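Local coordinates for uncharacterized protein (Legionella pneumophila subsp. pneumophila str. Philadelphia 1, PDB 4RXV) that is of unknown function but carries, in this N-terminal fragment, a domain of the RavJ peptidase family (clan CA), consistent with a cysteine-protease-like fold, at residues Q44-Q47 / K48-T51; R56-P59 / F60-G64; E161-P164 / I165-I169; L185-P188 / K189-A193. One frame throughout, in Å; residues are numbered along the deposited sequence. Where two conformers were deposited one is given.

Contact 1: Q44-Q47 / K48-T51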
loop_
_atom_site.group_PDB
_atom_site.type_symbol
_atom_site.label_atom_id
_atom_site.label_comp_id
_atom_site.label_asym_id
_atom_site.label_seq_id
_atom_site.Cartn_x
_atom_site.Cartn_y
_atom_site.Cartn_z
ATOM N N GLN A 44 -10.954 9.076 -14.517
ATOM C CA GLN A 44 -11.578 8.576 -15.731
ATOM C C GLN A 44 -11.609 7.049 -15.797
ATOM O O GLN A 44 -12.559 6.462 -16.326
ATOM C CB GLN A 44 -10.834 9.140 -16.938
ATOM C CG GLN A 44 -11.079 10.628 -17.121
ATOM C CD GLN A 44 -10.016 11.310 -17.959
ATOM O OE1 GLN A 44 -8.958 10.741 -18.228
ATOM N NE2 GLN A 44 -10.291 12.544 -18.369
ATOM N N ARG A 45 -10.552 6.419 -15.288
ATOM C CA ARG A 45 -10.454 4.973 -15.275
ATOM C C ARG A 45 -11.543 4.384 -14.410
ATOM O O ARG A 45 -12.185 3.401 -14.804
ATOM C CB ARG A 45 -9.060 4.547 -14.788
ATOM C CG ARG A 45 -8.763 3.074 -14.999
ATOM C CD ARG A 45 -7.387 2.659 -14.425
ATOM N NE ARG A 45 -6.346 3.554 -14.925
ATOM C CZ ARG A 45 -5.680 4.459 -14.210
ATOM N NH1 ARG A 45 -5.816 4.569 -12.893
ATOM N NH2 ARG A 45 -4.850 5.262 -14.837
ATOM N N TYR A 46 -11.767 4.984 -13.245
ATOM C CA TYR A 46 -12.839 4.521 -12.376
ATOM C C TYR A 46 -14.202 4.686 -13.043
ATOM O O TYR A 46 -15.066 3.821 -12.913
ATOM C CB TYR A 46 -12.835 5.226 -11.017
ATOM C CG TYR A 46 -14.025 4.769 -10.227
ATOM C CD1 TYR A 46 -14.057 3.499 -9.673
ATOM C CD2 TYR A 46 -15.139 5.586 -10.062
ATOM C CE1 TYR A 46 -15.164 3.046 -8.979
ATOM C CE2 TYR A 46 -16.250 5.135 -9.374
ATOM C CZ TYR A 46 -16.262 3.866 -8.836
ATOM O OH TYR A 46 -17.360 3.416 -8.135
ATOM N N GLN A 47 -14.406 5.792 -13.749
ATOM C CA GLN A 47 -15.682 5.989 -14.404
ATOM C C GLN A 47 -15.972 4.827 -15.347
ATOM O O GLN A 47 -17.081 4.280 -15.368
ATOM C CB GLN A 47 -15.684 7.319 -15.158
ATOM C CG GLN A 47 -15.699 8.511 -14.232
ATOM C CD GLN A 47 -16.924 8.521 -13.330
ATOM O OE1 GLN A 47 -16.812 8.590 -12.102
ATOM N NE2 GLN A 47 -18.099 8.443 -13.937
ATOM N N LYS A 48 -14.975 4.448 -16.136
ATOM C CA LYS A 48 -15.132 3.357 -17.088
ATOM C C LYS A 48 -15.337 2.008 -16.387
ATOM O O LYS A 48 -16.185 1.217 -16.802
ATOM C CB LYS A 48 -13.912 3.312 -18.005
ATOM C CG LYS A 48 -13.812 4.539 -18.897
ATOM C CD LYS A 48 -12.578 4.540 -19.768
ATOM C CE LYS A 48 -12.594 5.762 -20.681
ATOM N NZ LYS A 48 -11.550 5.740 -21.741
ATOM N N TYR A 49 -14.581 1.761 -15.322
ATOM C CA TYR A 49 -14.716 0.539 -14.550
ATOM C C TYR A 49 -16.104 0.380 -13.933
ATOM O O TYR A 49 -16.703 -0.701 -13.993
ATOM C CB TYR A 49 -13.667 0.569 -13.445
ATOM C CG TYR A 49 -13.818 -0.495 -12.401
ATOM C CD1 TYR A 49 -13.217 -1.727 -12.563
ATOM C CD2 TYR A 49 -14.533 -0.258 -11.224
ATOM C CE1 TYR A 49 -13.310 -2.697 -11.589
ATOM C CE2 TYR A 49 -14.628 -1.222 -10.233
ATOM C CZ TYR A 49 -14.029 -2.439 -10.424
ATOM O OH TYR A 49 -14.101 -3.420 -9.457
ATOM N N SER A 50 -16.586 1.455 -13.317
ATOM C CA SER A 50 -17.701 1.376 -12.370
ATOM C C SER A 50 -18.972 0.855 -13.001
ATOM O O SER A 50 -19.753 0.168 -12.333
ATOM C CB SER A 50 -17.964 2.741 -11.727
ATOM O OG SER A 50 -18.333 3.710 -12.695
ATOM N N THR A 51 -19.166 1.161 -14.284
ATOM C CA THR A 51 -20.373 0.768 -14.999
ATOM C C THR A 51 -20.128 -0.325 -16.029
ATOM O O THR A 51 -21.034 -0.662 -16.771
ATOM C CB THR A 51 -21.001 1.971 -15.711
ATOM O OG1 THR A 51 -20.007 2.593 -16.546
ATOM C CG2 THR A 51 -21.520 2.960 -14.685
#
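The carbonyl oxygen of Y46 takes the N-H of S50 at 2.8 Å (S50 N to Y46 O). S50 also turns its hydroxyl back on the chain, to the next carbonyl: S50 OG donates to Q47 O at 3.0 Å, coming from above the carbonyl plane. With chi1 at 62° the hydroxyl points back down the helix. The helix backbone sets S50 CB over one face of the Y46 ring, 3.9 Å from the centroid and displaced toward the CZ rim, a CH-pi contact. Y46 swings its ring forward along the helix to get there, CG lying anti to the backbone N (chi1 176°). These contacts belong to the last turn of helix 37-50, where the i to i+4 bonds K48 N to Q44 O (3.2 Å) and Y49 N to R45 O (2.9 Å) continue the helical pattern up to S50. Next to S50, Y49 presents CD2 to Y46 CE1 at 4.0 Å, the two rings inclined to each other and both side chains touching V22 of strand 22-23. Y49 is the buried one and also reaches V97 and V99 of strand 95-100. On the exposed flank K48 runs out fully extended, its CG passing 3.4 Å from Q44 O, to a salt bridge with D93.

Contact 2: R56-P59 / F60-G64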
loop_
_atom_site.group_PDB
_atom_site.type_symbol
_atom_site.label_atom_id
_atom_site.label_comp_id
_atom_site.label_asym_id
_atom_site.label_seq_id
_atom_site.Cartn_x
_atom_site.Cartn_y
_atom_site.Cartn_z
ATOM N N ARG A 56 -18.819 -6.101 -11.729
ATOM C CA ARG A 56 -19.770 -6.689 -10.807
ATOM C C ARG A 56 -19.670 -8.202 -10.839
ATOM O O ARG A 56 -20.653 -8.888 -10.603
ATOM C CB ARG A 56 -21.176 -6.211 -11.153
ATOM C CG ARG A 56 -21.359 -4.720 -10.900
ATOM C CD ARG A 56 -21.319 -3.910 -12.187
ATOM N NE ARG A 56 -21.299 -2.476 -11.906
ATOM C CZ ARG A 56 -22.325 -1.794 -11.402
ATOM N NH1 ARG A 56 -23.471 -2.404 -11.113
ATOM N NH2 ARG A 56 -22.205 -0.491 -11.181
ATOM N N THR A 57 -18.484 -8.707 -11.164
ATOM C CA THR A 57 -18.158 -10.130 -11.082
ATOM C C THR A 57 -17.005 -10.321 -10.081
ATOM O O THR A 57 -16.210 -9.403 -9.861
ATOM C CB THR A 57 -17.745 -10.684 -12.468
ATOM O OG1 THR A 57 -16.526 -10.062 -12.904
ATOM C CG2 THR A 57 -18.846 -10.452 -13.501
ATOM N N PRO A 58 -16.909 -11.515 -9.463
ATOM C CA PRO A 58 -15.764 -11.747 -8.574
ATOM C C PRO A 58 -14.479 -11.910 -9.387
ATOM O O PRO A 58 -14.532 -12.490 -10.480
ATOM C CB PRO A 58 -16.119 -13.063 -7.868
ATOM C CG PRO A 58 -17.572 -13.268 -8.077
ATOM C CD PRO A 58 -17.895 -12.608 -9.386
ATOM N N PRO A 59 -13.332 -11.454 -8.857
ATOM C CA PRO A 59 -13.139 -10.878 -7.521
ATOM C C PRO A 59 -13.326 -9.359 -7.484
ATOM O O PRO A 59 -13.222 -8.770 -6.410
ATOM C CB PRO A 59 -11.676 -11.207 -7.227
ATOM C CG PRO A 59 -11.021 -11.100 -8.569
ATOM C CD PRO A 59 -12.047 -11.637 -9.554
ATOM N N PHE A 60 -13.567 -8.738 -8.638
ATOM C CA PHE A 60 -13.672 -7.287 -8.723
ATOM C C PHE A 60 -14.705 -6.721 -7.756
ATOM O O PHE A 60 -14.456 -5.705 -7.093
ATOM C CB PHE A 60 -13.971 -6.866 -10.165
ATOM C CG PHE A 60 -12.980 -7.420 -11.131
ATOM C CD1 PHE A 60 -11.707 -6.878 -11.228
ATOM C CD2 PHE A 60 -13.282 -8.553 -11.874
ATOM C CE1 PHE A 60 -10.776 -7.437 -12.077
ATOM C CE2 PHE A 60 -12.361 -9.098 -12.723
ATOM C CZ PHE A 60 -11.107 -8.542 -12.826
ATOM N N SER A 61 -15.868 -7.371 -7.676
ATOM C CA SER A 61 -16.921 -6.965 -6.749
ATOM C C SER A 61 -16.396 -6.822 -5.317
ATOM O O SER A 61 -16.722 -5.854 -4.614
ATOM C CB SER A 61 -18.055 -8.010 -6.739
ATOM O OG SER A 61 -18.822 -8.013 -7.923
ATOM N N GLN A 62 -15.623 -7.807 -4.879
ATOM C CA GLN A 62 -15.117 -7.844 -3.517
ATOM C C GLN A 62 -13.958 -6.852 -3.329
ATOM O O GLN A 62 -13.863 -6.164 -2.293
ATOM C CB GLN A 62 -14.676 -9.261 -3.138
ATOM C CG GLN A 62 -15.807 -10.289 -2.994
ATOM C CD GLN A 62 -16.442 -10.710 -4.318
ATOM O OE1 GLN A 62 -15.756 -10.922 -5.331
ATOM N NE2 GLN A 62 -17.762 -10.829 -4.311
ATOM N N TRP A 63 -13.095 -6.733 -4.346
ATOM C CA TRP A 63 -11.977 -5.783 -4.260
ATOM C C TRP A 63 -12.517 -4.351 -4.145
ATOM O O TRP A 63 -11.953 -3.504 -3.457
ATOM C CB TRP A 63 -11.091 -5.902 -5.488
ATOM C CG TRP A 63 -10.320 -7.161 -5.576
ATOM C CD1 TRP A 63 -10.073 -8.055 -4.577
ATOM C CD2 TRP A 63 -9.655 -7.665 -6.736
ATOM N NE1 TRP A 63 -9.270 -9.077 -5.032
ATOM C CE2 TRP A 63 -9.012 -8.868 -6.360
ATOM C CE3 TRP A 63 -9.529 -7.213 -8.057
ATOM C CZ2 TRP A 63 -8.253 -9.613 -7.250
ATOM C CZ3 TRP A 63 -8.783 -7.962 -8.944
ATOM C CH2 TRP A 63 -8.147 -9.147 -8.532
ATOM N N GLY A 64 -13.595 -4.050 -4.864
ATOM C CA GLY A 64 -14.169 -2.711 -4.828
ATOM C C GLY A 64 -14.998 -2.337 -3.608
ATOM O O GLY A 64 -15.289 -1.150 -3.378
HETATM O O HOH W 1 -20.150 -10.478 -7.983
#
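P59 lays its ring against the indole of W63, CG standing over the six-membered ring at 3.5 Å from the centroid and 19° off the normal, a CH-pi contact. The two side chains run side by side in the same direction, and P59 CB extends the overlap to W63 CE2 at 3.6 Å. P59 CD in turn lies over a face of the F60 ring, 4.1 Å from F60 CD2, so the proline touches two aromatic residues. F60 turns its ring edge toward T57 O and continues inward to F90, which it meets edge-to-face, and to V97 and V99 of strand 95-100. The backbone supplies the frame: S61 N donates to T57 O at 3.0 Å, and W63 N to P59 O at 2.9 Å. A water joins S61 OG (2.8 Å from the water oxygen) to R56 O. Q62, bent at chi2 (72°), folds OE1 back to P58 CB at 3.3 Å. The arrangement is that of the N-terminal turn of a short helix, 60-64, entered through a cis-proline (the P58-P59 peptide bond) and tied to the preceding residues by i to i+4 bonds to the carbonyls of T57 and P59.

Contact 3: E161-P164 / I165-I169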
loop_
_atom_site.group_PDB
_atom_site.type_symbol
_atom_site.label_atom_id
_atom_site.label_comp_id
_atom_site.label_asym_id
_atom_site.label_seq_id
_atom_site.Cartn_x
_atom_site.Cartn_y
_atom_site.Cartn_z
ATOM N N GLU A 161 5.583 11.134 18.655
ATOM C CA GLU A 161 6.642 10.977 19.655
ATOM C C GLU A 161 7.023 9.513 19.887
ATOM O O GLU A 161 7.993 9.237 20.587
ATOM C CB GLU A 161 6.300 11.679 20.980
ATOM C CG GLU A 161 5.236 11.007 21.811
ATOM C CD GLU A 161 3.831 11.369 21.375
ATOM O OE1 GLU A 161 2.882 11.040 22.122
ATOM O OE2 GLU A 161 3.670 11.983 20.297
ATOM N N VAL A 162 6.268 8.584 19.300
ATOM C CA VAL A 162 6.642 7.165 19.340
ATOM C C VAL A 162 6.814 6.602 17.913
ATOM O O VAL A 162 6.680 5.406 17.683
ATOM C CB VAL A 162 5.648 6.323 20.215
ATOM C CG1 VAL A 162 5.727 6.765 21.679
ATOM C CG2 VAL A 162 4.221 6.423 19.730
ATOM N N PHE A 163 7.156 7.482 16.967
ATOM C CA PHE A 163 7.403 7.122 15.557
ATOM C C PHE A 163 8.927 7.116 15.341
ATOM O O PHE A 163 9.560 8.167 15.408
ATOM C CB PHE A 163 6.741 8.176 14.684
ATOM C CG PHE A 163 6.556 7.802 13.233
ATOM C CD1 PHE A 163 5.636 6.858 12.845
ATOM C CD2 PHE A 163 7.229 8.496 12.246
ATOM C CE1 PHE A 163 5.433 6.580 11.507
ATOM C CE2 PHE A 163 7.008 8.222 10.896
ATOM C CZ PHE A 163 6.109 7.288 10.538
ATOM N N PRO A 164 9.530 5.939 15.092
ATOM C CA PRO A 164 10.995 5.869 15.103
ATOM C C PRO A 164 11.679 6.719 14.050
ATOM O O PRO A 164 11.150 6.861 12.942
ATOM C CB PRO A 164 11.271 4.394 14.818
ATOM C CG PRO A 164 10.073 3.696 15.320
ATOM C CD PRO A 164 8.929 4.599 15.011
ATOM N N ILE A 165 12.861 7.226 14.401
ATOM C CA ILE A 165 13.753 7.870 13.450
ATOM C C ILE A 165 14.020 6.898 12.324
ATOM O O ILE A 165 14.316 5.732 12.561
ATOM C CB ILE A 165 15.127 8.250 14.105
ATOM C CG1 ILE A 165 14.942 9.310 15.184
ATOM C CG2 ILE A 165 16.123 8.756 13.059
ATOM C CD1 ILE A 165 16.184 9.553 16.036
ATOM N N GLY A 166 13.903 7.363 11.091
ATOM C CA GLY A 166 14.223 6.526 9.956
ATOM C C GLY A 166 13.034 5.753 9.403
ATOM O O GLY A 166 13.175 5.016 8.440
ATOM N N THR A 167 11.852 5.929 9.974
ATOM C CA THR A 167 10.667 5.266 9.441
ATOM C C THR A 167 10.335 5.812 8.057
ATOM O O THR A 167 10.392 7.010 7.817
ATOM C CB THR A 167 9.477 5.433 10.372
ATOM O OG1 THR A 167 9.802 4.856 11.635
ATOM C CG2 THR A 167 8.245 4.737 9.815
ATOM N N LEU A 168 10.007 4.907 7.143
ATOM C CA LEU A 168 9.535 5.263 5.810
ATOM C C LEU A 168 8.081 4.840 5.610
ATOM O O LEU A 168 7.658 3.773 6.038
ATOM C CB LEU A 168 10.383 4.601 4.737
ATOM C CG LEU A 168 11.861 4.976 4.767
ATOM C CD1 LEU A 168 12.663 4.078 3.840
ATOM C CD2 LEU A 168 12.069 6.437 4.366
ATOM N N ILE A 169 7.320 5.720 4.982
ATOM C CA ILE A 169 5.908 5.515 4.717
ATOM C C ILE A 169 5.731 4.953 3.307
ATOM O O ILE A 169 6.416 5.397 2.363
ATOM C CB ILE A 169 5.163 6.865 4.886
ATOM C CG1 ILE A 169 5.145 7.243 6.375
ATOM C CG2 ILE A 169 3.759 6.852 4.316
ATOM C CD1 ILE A 169 5.069 8.724 6.603
#
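T167 packs its CB and CG2 over the ring of F163, and this is the tight part of the contact. CG2 comes within 3.4 Å of F163 CZ, while CB stands 4.1 Å from the ring centroid and 25° off the normal, a CH-pi contact displaced toward the far rim of the ring. At chi1 -60° T167 sends OG1 back to P164 and its methyl to the ring. There P164 O is gripped twice: the T167 hydroxyl donates at 2.7 Å (OG1 to O) and the T167 N-H at 3.2 Å (N to O), OG1 and N reaching it from the same face of the carbonyl plane. P164 CD also lies 3.5 Å from T167 OG1. F163 extends its ring forward along the chain, and I169 CG1 meets F163 CZ at the ring edge at 4.3 Å. Beyond these segments F163 stacks edge-to-face with F199 and touches L143, while T167 reaches V145 of strand 136-146.

The solvent side of the turn is loose. I165 and G166, at the corners of a type II beta turn from P164 to T167, are exposed. G166 has a positive phi (92°), as this turn type expects at its third position. Since T167 is buried, the chemistry implies that its hydroxyl and N-H are satisfied by a single carbonyl, while its methyl packs on the F163 ring.

Contact 4: L185-P188 / K189-A193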
loop_
_atom_site.group_PDB
_atom_site.type_symbol
_atom_site.label_atom_id
_atom_site.label_comp_id
_atom_site.label_asym_id
_atom_site.label_seq_id
_atom_site.Cartn_x
_atom_site.Cartn_y
_atom_site.Cartn_z
ATOM N N LEU A 185 5.878 6.613 -1.767
ATOM C CA LEU A 185 6.516 5.294 -1.861
ATOM C C LEU A 185 7.905 5.323 -1.209
ATOM O O LEU A 185 8.913 5.644 -1.855
ATOM C CB LEU A 185 6.593 4.810 -3.306
ATOM C CG LEU A 185 5.239 4.654 -4.022
ATOM C CD1 LEU A 185 5.420 4.186 -5.447
ATOM C CD2 LEU A 185 4.289 3.707 -3.256
ATOM N N ALA A 186 7.941 4.935 0.070
ATOM C CA ALA A 186 9.146 4.800 0.877
ATOM C C ALA A 186 9.796 6.155 1.121
ATOM O O ALA A 186 10.943 6.401 0.727
ATOM C CB ALA A 186 10.102 3.797 0.274
ATOM N N ILE A 187 9.039 7.036 1.775
ATOM C CA ILE A 187 9.475 8.396 2.037
ATOM C C ILE A 187 9.248 8.776 3.498
ATOM O O ILE A 187 8.394 8.214 4.181
ATOM C CB ILE A 187 8.773 9.444 1.079
ATOM C CG1 ILE A 187 7.319 9.857 1.475
ATOM C CG2 ILE A 187 8.846 8.993 -0.372
ATOM C CD1 ILE A 187 6.305 8.803 1.522
ATOM N N PRO A 188 10.028 9.726 4.002
ATOM C CA PRO A 188 9.799 10.209 5.364
ATOM C C PRO A 188 8.522 11.013 5.496
ATOM O O PRO A 188 7.996 11.543 4.513
ATOM C CB PRO A 188 11.025 11.079 5.652
ATOM C CG PRO A 188 11.496 11.496 4.304
ATOM C CD PRO A 188 11.154 10.416 3.351
ATOM N N LYS A 189 8.027 11.148 6.726
ATOM C CA LYS A 189 6.761 11.826 6.952
ATOM C C LYS A 189 6.714 13.245 6.417
ATOM O O LYS A 189 5.671 13.680 5.965
ATOM C CB LYS A 189 6.389 11.806 8.436
ATOM C CG LYS A 189 7.323 12.564 9.349
ATOM C CD LYS A 189 6.839 12.497 10.793
ATOM C CE LYS A 189 7.569 13.486 11.688
ATOM N NZ LYS A 189 9.041 13.272 11.669
ATOM N N GLU A 190 7.840 13.945 6.401
ATOM C CA GLU A 190 7.843 15.312 5.891
ATOM C C GLU A 190 7.481 15.414 4.418
ATOM O O GLU A 190 7.039 16.483 3.971
ATOM C CB GLU A 190 9.206 15.950 6.121
ATOM C CG GLU A 190 9.510 16.213 7.571
ATOM C CD GLU A 190 10.000 14.990 8.336
ATOM O OE1 GLU A 190 10.399 13.961 7.726
ATOM O OE2 GLU A 190 10.003 15.084 9.581
ATOM N N GLN A 191 7.780 14.330 3.673
ATOM C CA GLN A 191 7.510 14.170 2.229
ATOM C C GLN A 191 6.098 13.613 1.940
ATOM O O GLN A 191 5.658 13.662 0.792
ATOM C CB GLN A 191 8.563 13.242 1.526
ATOM C CG GLN A 191 9.952 13.877 1.127
ATOM C CD GLN A 191 11.002 12.891 0.490
ATOM O OE1 GLN A 191 12.133 12.789 1.006
ATOM N NE2 GLN A 191 10.652 12.228 -0.663
ATOM N N PHE A 192 5.380 13.098 2.944
ATOM C CA PHE A 192 4.180 12.296 2.697
ATOM C C PHE A 192 2.966 13.152 2.350
ATOM O O PHE A 192 2.666 14.112 3.041
ATOM C CB PHE A 192 3.941 11.413 3.929
ATOM C CG PHE A 192 2.648 10.611 3.902
ATOM C CD1 PHE A 192 2.253 9.883 2.785
ATOM C CD2 PHE A 192 1.860 10.550 5.031
ATOM C CE1 PHE A 192 1.074 9.167 2.792
ATOM C CE2 PHE A 192 0.687 9.824 5.040
ATOM C CZ PHE A 192 0.305 9.119 3.936
ATOM N N ALA A 193 2.257 12.751 1.302
ATOM C CA ALA A 193 1.083 13.464 0.802
ATOM C C ALA A 193 0.055 13.762 1.876
ATOM O O ALA A 193 -0.571 14.803 1.820
ATOM C CB ALA A 193 0.420 12.643 -0.279
#
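The chain turns a corner at A186 and then enters a 3-10 turn, 189-191, in which Q191 N donates to P188 O at 2.9 Å. I187 directs its side chain into the bend, CG1 touching Q191 CB at 3.6 Å. A chi1 of 80° tucks this branch in toward the turn, and from there I187 CD1 continues to F192 CB at 4.3 Å. Q191 was modelled in two conformers, so the place of its amide is tentative. In the conformer described, the amide is drawn back over the start of the turn: OE1 lies 3.5 Å from P188 CD, NE2 lies 3.7 Å from I187 CG2, and NE2 is hydrogen-bonded to E182 O. A186 and I187 both face I169, a G1 beta bulge, and the backbone of I187 is hydrogen-bonded to that of I169. I187 thus pairs along the outer edge of strand 168-170, while L185, A186 and I187 also touch helix 6-14. Farther out, K189 NZ bridges to E190 OE2 at 2.9 Å, a salt bridge between neighbours along the turn; the lysine nitrogen meets the syn side of the carboxylate, 34° out of its plane. The other carboxylate oxygen, E190 OE1, lies 3.6 Å from P188 CB. F192 is buried, its side chain resting on I169 and D171.

In the fold
From the N terminus, contact 1 forms the last turn of helix 37-50, and contact 2 follows after a short loop, leading into helix 60-64. The two touch: R56 NH2 reaches S50 O, so the loop between the helices is closed by a probable hydrogen bond, and both helices lie against strand 95-100. Contact 3 comes much later and closes the turn that feeds strand 168-170. Contact 4, after helix 172-176, ties the edge of that strand to helix 6-14, and I169 of contact 3 packs on its K189 and F192. All four are in series, none nested or crossed. Contacts 1 and 3 have centres about 37 Å apart, on opposite sides of the chain's centre.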